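Local coordinates for protein major extracellular endoglucanase (Xanthomonas campestris pv. campestris, PDB 4TUF) that hydrolyses internal beta-1,4-glucosidic linkages in cellulose, lichenin and cereal beta-glucans, here represented by its family 5 TIM-barrel catalytic domain, at residues A[161-164]-A[165-168]; A[173-176]-A[177-180]. All blocks are in the same frame, centred on the assembly; numbering follows the deposited sequence.

After strand 149-153 the chain enters a long loop, in which contact 1 (161-168) makes a local turn. It then starts helix 173-187, whose first two turns hold contact 2 (173-180), before passing on to strand 192-195. The two contacts follow in series without nesting or crossing. The loop closes back on the helix through two probable hydrogen bonds, from Trp-173 N to Thr-163 O and from Gly-165 N to Asn-174 OD1. Both contacts touch the same phosphate ion, and their centres lie about 11 Å apart within one beta-alpha-beta unit of the TIM barrel.

Contact 1: residues A[161-164]-A[165-168]; sequences AATW and GTGN. With 2HP (dihydrogenphosphate ion), chain H.
Thr-166 OG1, which faces the hydroxyl of Thr-163, shows how a loop can be held by sharing one acid. Asp-172 OD1 forms hydrogen bonds with both hydroxyls, and Thr-163 OG1 has a further one with Thr-171 OG1. From within the loop, Asn-168 N adds a weak bond to Thr-166 OG1 at 3.4 Å. The two threonine side chains cross at about a right angle, with Thr-166 CG2 3.8 Å from Thr-163 CB. In each threonine the first torsion (chi1 59° and 65°) sets OG1 between the backbone N and the carbonyl carbon and sends CG2 off beside the N, so that the hydroxyls converge on the acid while the methyl of Thr-166 packs against Thr-163. Between them the chain bends at Gly-165, which has a positive phi of 72°. The Trp-164 side chain leaves the turn outward, with CD1 still 3.4 Å from Gly-165 N; its NE1 bonds Thr-222 O. At the far end Gly-167 O lies 2.9 Å from O4 of the bound phosphate. The whole turn belongs to the loop between strand 149-153 and helix 173-187, and residues 169-172 lead from it into that helix.

Contact 2: residues A[173-176]-A[177-180]; sequences WNKA and AERG. With 2HP (dihydrogenphosphate ion), chain H.
The opening two turns of helix 173-187, the helix that follows strand 149-153 in the barrel, bring side chains three and four residues apart into contact. The backbone runs in regular i to i+4 fashion, from Ala-177 N to Trp-173 O (2.9 Å) through to Gly-180 N to Ala-176 O (3.0 Å). On the buried side, Ala-177 CB sits over one face of the Trp-173 indole, 4.1 Å from the centre of its six-membered ring and 13° off the normal, a CH-pi contact. The indole NE1 bonds Glu-196 O.

Elsewhere round the helix, in a partly exposed part of its surface, Lys-175 and Glu-178 lie side by side and point the same way. The lysine chain folds at chi2 and chi3, whereas the glutamate runs straight beyond CG, and NZ meets the syn side of Glu-178 OE2 at 3.1 Å in a salt bridge. The second oxygen, OE1, is bonded by Asn-225 N and by a water that donates to it at 3.0 Å and accepts from Asn-174 ND2, so both carboxylate oxygens are engaged; Asn-174 OD1 accepts from Gly-165 N. Lys-175 CG lies 3.6 Å from phosphate O3, so the lysine reaches the ion here through its aliphatic part. Arg-179 turns back along the helix: one face of its guanidinium covers Lys-175 O and Ala-176 CA, and NE makes a salt bridge with Glu-129. The helix connects parallel strands 149-153 and 192-195, a beta-alpha-beta crossover, the repeating element of the TIM barrel of family 5 glycosidases.

Contact 1: residues A[161-164]-A[165-168]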
ATOM      1  N   ALA A 161      -1.255 -17.444  -9.442  1.00 30.56           N
ATOM      2  CA  ALA A 161      -2.455 -18.206  -9.759  1.00 33.11           C
ATOM      3  C   ALA A 161      -3.714 -17.347  -9.652  1.00 29.79           C
ATOM      4  O   ALA A 161      -4.780 -17.732 -10.136  1.00 32.81           O
ATOM      5  CB  ALA A 161      -2.559 -19.423  -8.854  1.00 22.55           C
ATOM      6  N   ALA A 162      -3.584 -16.179  -9.030  1.00 27.51           N
ATOM      7  CA  ALA A 162      -4.714 -15.270  -8.866  1.00 26.73           C
ATOM      8  C   ALA A 162      -5.322 -14.910 -10.212  1.00 31.98           C
ATOM      9  O   ALA A 162      -4.607 -14.601 -11.164  1.00 40.10           O
ATOM     10  CB  ALA A 162      -4.280 -14.011  -8.122  1.00 21.42           C
ATOM     11  N   THR A 163      -6.642 -14.977 -10.301  1.00 30.45           N
ATOM     12  CA  THR A 163      -7.327 -14.565 -11.518  1.00 29.28           C
ATOM     13  C   THR A 163      -8.456 -13.590 -11.188  1.00 36.25           C
ATOM     14  O   THR A 163      -8.636 -13.199 -10.035  1.00 38.25           O
ATOM     15  CB  THR A 163      -7.894 -15.766 -12.293  1.00 27.97           C
ATOM     16  OG1 THR A 163      -8.821 -16.481 -11.463  1.00 29.81           O
ATOM     17  CG2 THR A 163      -6.772 -16.710 -12.728  1.00 22.73           C
ATOM     18  N   TRP A 164      -9.209 -13.203 -12.208  1.00 34.75           N
ATOM     19  CA  TRP A 164     -10.246 -12.194 -12.062  1.00 26.22           C
ATOM     20  C   TRP A 164     -11.327 -12.438 -13.112  1.00 36.23           C
ATOM     21  O   TRP A 164     -11.080 -12.297 -14.310  1.00 39.73           O
ATOM     22  CB  TRP A 164      -9.637 -10.799 -12.206  1.00 26.08           C
ATOM     23  CG  TRP A 164     -10.565  -9.642 -11.955  1.00 29.66           C
ATOM     24  CD1 TRP A 164     -11.823  -9.469 -12.449  1.00 37.79           C
ATOM     25  CD2 TRP A 164     -10.275  -8.470 -11.187  1.00 30.69           C
ATOM     26  NE1 TRP A 164     -12.345  -8.273 -12.020  1.00 35.51           N
ATOM     27  CE2 TRP A 164     -11.414  -7.640 -11.244  1.00 32.16           C
ATOM     28  CE3 TRP A 164      -9.169  -8.045 -10.449  1.00 25.12           C
ATOM     29  CZ2 TRP A 164     -11.476  -6.416 -10.589  1.00 32.51           C
ATOM     30  CZ3 TRP A 164      -9.233  -6.828  -9.801  1.00 27.76           C
ATOM     31  CH2 TRP A 164     -10.378  -6.030  -9.872  1.00 31.03           C
ATOM     32  N   GLY A 165     -12.512 -12.830 -12.654  1.00 36.85           N
ATOM     33  CA  GLY A 165     -13.668 -12.998 -13.515  1.00 34.28           C
ATOM     34  C   GLY A 165     -13.652 -14.193 -14.448  1.00 40.44           C
ATOM     35  O   GLY A 165     -14.227 -14.135 -15.538  1.00 50.65           O
ATOM     36  N   THR A 166     -13.014 -15.282 -14.029  1.00 39.09           N
ATOM     37  CA  THR A 166     -12.927 -16.481 -14.863  1.00 35.63           C
ATOM     38  C   THR A 166     -13.960 -17.538 -14.485  1.00 40.14           C
ATOM     39  O   THR A 166     -14.080 -18.563 -15.156  1.00 42.10           O
ATOM     40  CB  THR A 166     -11.534 -17.128 -14.776  1.00 36.77           C
ATOM     41  OG1 THR A 166     -11.314 -17.603 -13.442  1.00 41.39           O
ATOM     42  CG2 THR A 166     -10.457 -16.126 -15.140  1.00 31.20           C
ATOM     43  N   GLY A 167     -14.698 -17.294 -13.407  1.00 39.74           N
ATOM     44  CA  GLY A 167     -15.674 -18.257 -12.929  1.00 35.08           C
ATOM     45  C   GLY A 167     -15.052 -19.341 -12.065  1.00 45.28           C
ATOM     46  O   GLY A 167     -15.727 -20.292 -11.665  1.00 53.59           O
ATOM     47  N   ASN A 168     -13.762 -19.200 -11.772  1.00 45.72           N
ATOM     48  CA  ASN A 168     -13.053 -20.171 -10.943  1.00 42.78           C
ATOM     49  C   ASN A 168     -12.891 -19.673  -9.517  1.00 44.22           C
ATOM     50  O   ASN A 168     -12.085 -18.779  -9.259  1.00 45.30           O
ATOM     51  CB  ASN A 168     -11.686 -20.484 -11.538  1.00 39.69           C
ATOM     52  CG  ASN A 168     -11.017 -21.640 -10.855  1.00 41.25           C
ATOM     53  OD1 ASN A 168     -11.494 -22.770 -10.922  1.00 49.39           O
ATOM     54  ND2 ASN A 168      -9.900 -21.373 -10.197  1.00 46.71           N
TER
HETATM   55  P   2HP H 404     -16.924 -17.340  -9.120  1.00 85.30           P
HETATM   56  O1  2HP H 404     -17.484 -17.352  -7.714  1.00 82.89           O
HETATM   57  O2  2HP H 404     -17.599 -16.259  -9.941  1.00 83.71           O
HETATM   58  O3  2HP H 404     -15.441 -17.064  -9.075  1.00 80.04           O
HETATM   59  O4  2HP H 404     -17.162 -18.697  -9.749  1.00 85.30           O

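Contact 2: residues A[173-176]-A[177-180]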
ATOM      1  N   TRP A 173      -9.657 -13.441  -7.608  1.00 37.48           N
ATOM      2  CA  TRP A 173      -9.404 -12.389  -6.632  1.00 29.68           C
ATOM      3  C   TRP A 173     -10.570 -11.417  -6.493  1.00 34.51           C
ATOM      4  O   TRP A 173     -10.829 -10.906  -5.400  1.00 38.13           O
ATOM      5  CB  TRP A 173      -8.135 -11.623  -7.008  1.00 20.06           C
ATOM      6  CG  TRP A 173      -7.948 -10.339  -6.260  1.00 20.56           C
ATOM      7  CD1 TRP A 173      -7.745  -9.104  -6.799  1.00 22.97           C
ATOM      8  CD2 TRP A 173      -7.949 -10.160  -4.836  1.00 25.31           C
ATOM      9  NE1 TRP A 173      -7.619  -8.165  -5.804  1.00 25.24           N
ATOM     10  CE2 TRP A 173      -7.741  -8.785  -4.589  1.00 24.74           C
ATOM     11  CE3 TRP A 173      -8.107 -11.025  -3.747  1.00 25.31           C
ATOM     12  CZ2 TRP A 173      -7.695  -8.253  -3.299  1.00 24.31           C
ATOM     13  CZ3 TRP A 173      -8.058 -10.495  -2.461  1.00 26.36           C
ATOM     14  CH2 TRP A 173      -7.856  -9.123  -2.252  1.00 26.18           C
ATOM     15  N   ASN A 174     -11.276 -11.158  -7.592  1.00 32.77           N
ATOM     16  CA  ASN A 174     -12.384 -10.203  -7.561  1.00 37.01           C
ATOM     17  C   ASN A 174     -13.472 -10.615  -6.572  1.00 38.16           C
ATOM     18  O   ASN A 174     -13.972  -9.792  -5.811  1.00 38.66           O
ATOM     19  CB  ASN A 174     -12.990 -10.027  -8.955  1.00 35.88           C
ATOM     20  CG  ASN A 174     -13.379 -11.339  -9.589  1.00 34.25           C
ATOM     21  OD1 ASN A 174     -12.590 -12.286  -9.610  1.00 32.84           O
ATOM     22  ND2 ASN A 174     -14.604 -11.411 -10.108  1.00 29.80           N
ATOM     23  N   LYS A 175     -13.822 -11.894  -6.574  1.00 34.77           N
ATOM     24  CA  LYS A 175     -14.859 -12.386  -5.680  1.00 34.34           C
ATOM     25  C   LYS A 175     -14.381 -12.418  -4.232  1.00 34.96           C
ATOM     26  O   LYS A 175     -15.146 -12.130  -3.307  1.00 33.78           O
ATOM     27  CB  LYS A 175     -15.319 -13.773  -6.117  1.00 34.48           C
ATOM     28  CG  LYS A 175     -15.770 -13.823  -7.564  1.00 38.76           C
ATOM     29  CD  LYS A 175     -16.860 -12.801  -7.851  1.00 39.46           C
ATOM     30  CE  LYS A 175     -18.200 -13.236  -7.295  1.00 46.35           C
ATOM     31  NZ  LYS A 175     -19.287 -12.348  -7.791  1.00 57.83           N
ATOM     32  N   ALA A 176     -13.114 -12.768  -4.035  1.00 33.71           N
ATOM     33  CA  ALA A 176     -12.541 -12.784  -2.696  1.00 27.11           C
ATOM     34  C   ALA A 176     -12.492 -11.372  -2.117  1.00 25.96           C
ATOM     35  O   ALA A 176     -12.649 -11.184  -0.912  1.00 32.41           O
ATOM     36  CB  ALA A 176     -11.166 -13.399  -2.717  1.00 27.57           C
ATOM     37  N   ALA A 177     -12.296 -10.379  -2.982  1.00 24.82           N
ATOM     38  CA  ALA A 177     -12.264  -8.984  -2.544  1.00 23.96           C
ATOM     39  C   ALA A 177     -13.656  -8.497  -2.160  1.00 32.31           C
ATOM     40  O   ALA A 177     -13.811  -7.679  -1.255  1.00 34.23           O
ATOM     41  CB  ALA A 177     -11.682  -8.102  -3.624  1.00 23.66           C
ATOM     42  N   GLU A 178     -14.666  -9.001  -2.862  1.00 38.54           N
ATOM     43  CA  GLU A 178     -16.049  -8.688  -2.533  1.00 32.58           C
ATOM     44  C   GLU A 178     -16.405  -9.218  -1.150  1.00 34.33           C
ATOM     45  O   GLU A 178     -17.061  -8.536  -0.366  1.00 33.39           O
ATOM     46  CB  GLU A 178     -16.994  -9.264  -3.582  1.00 28.21           C
ATOM     47  CG  GLU A 178     -16.807  -8.649  -4.949  1.00 41.42           C
ATOM     48  CD  GLU A 178     -17.669  -9.297  -6.010  1.00 48.85           C
ATOM     49  OE1 GLU A 178     -17.714  -8.768  -7.145  1.00 49.69           O
ATOM     50  OE2 GLU A 178     -18.297 -10.335  -5.710  1.00 52.03           O
ATOM     51  N   ARG A 179     -15.957 -10.434  -0.849  1.00 35.92           N
ATOM     52  CA  ARG A 179     -16.244 -11.047   0.441  1.00 32.07           C
ATOM     53  C   ARG A 179     -15.463 -10.346   1.559  1.00 33.08           C
ATOM     54  O   ARG A 179     -15.972 -10.166   2.662  1.00 35.15           O
ATOM     55  CB  ARG A 179     -15.929 -12.547   0.406  1.00 26.75           C
ATOM     56  CG  ARG A 179     -16.758 -13.316  -0.610  1.00 24.09           C
ATOM     57  CD  ARG A 179     -16.675 -14.832  -0.437  1.00 25.16           C
ATOM     58  NE  ARG A 179     -15.409 -15.419  -0.880  1.00 35.13           N
ATOM     59  CZ  ARG A 179     -15.100 -15.692  -2.147  1.00 34.62           C
ATOM     60  NH1 ARG A 179     -15.958 -15.411  -3.115  1.00 40.83           N
ATOM     61  NH2 ARG A 179     -13.927 -16.236  -2.451  1.00 23.81           N
ATOM     62  N   GLY A 180     -14.233  -9.942   1.264  1.00 28.25           N
ATOM     63  CA  GLY A 180     -13.450  -9.161   2.206  1.00 34.66           C
ATOM     64  C   GLY A 180     -14.079  -7.802   2.447  1.00 35.11           C
ATOM     65  O   GLY A 180     -14.151  -7.326   3.582  1.00 29.83           O
TER
HETATM   66  P   2HP H 404     -16.924 -17.340  -9.120  1.00 85.30           P
HETATM   67  O1  2HP H 404     -17.484 -17.352  -7.714  1.00 82.89           O
HETATM   68  O2  2HP H 404     -17.599 -16.259  -9.941  1.00 83.71           O
HETATM   69  O3  2HP H 404     -15.441 -17.064  -9.075  1.00 80.04           O
HETATM   70  O4  2HP H 404     -17.162 -18.697  -9.749  1.00 85.30           O
HETATM   71  O   HOH W   1     -16.179  -8.926  -9.708  1.00 35.06           O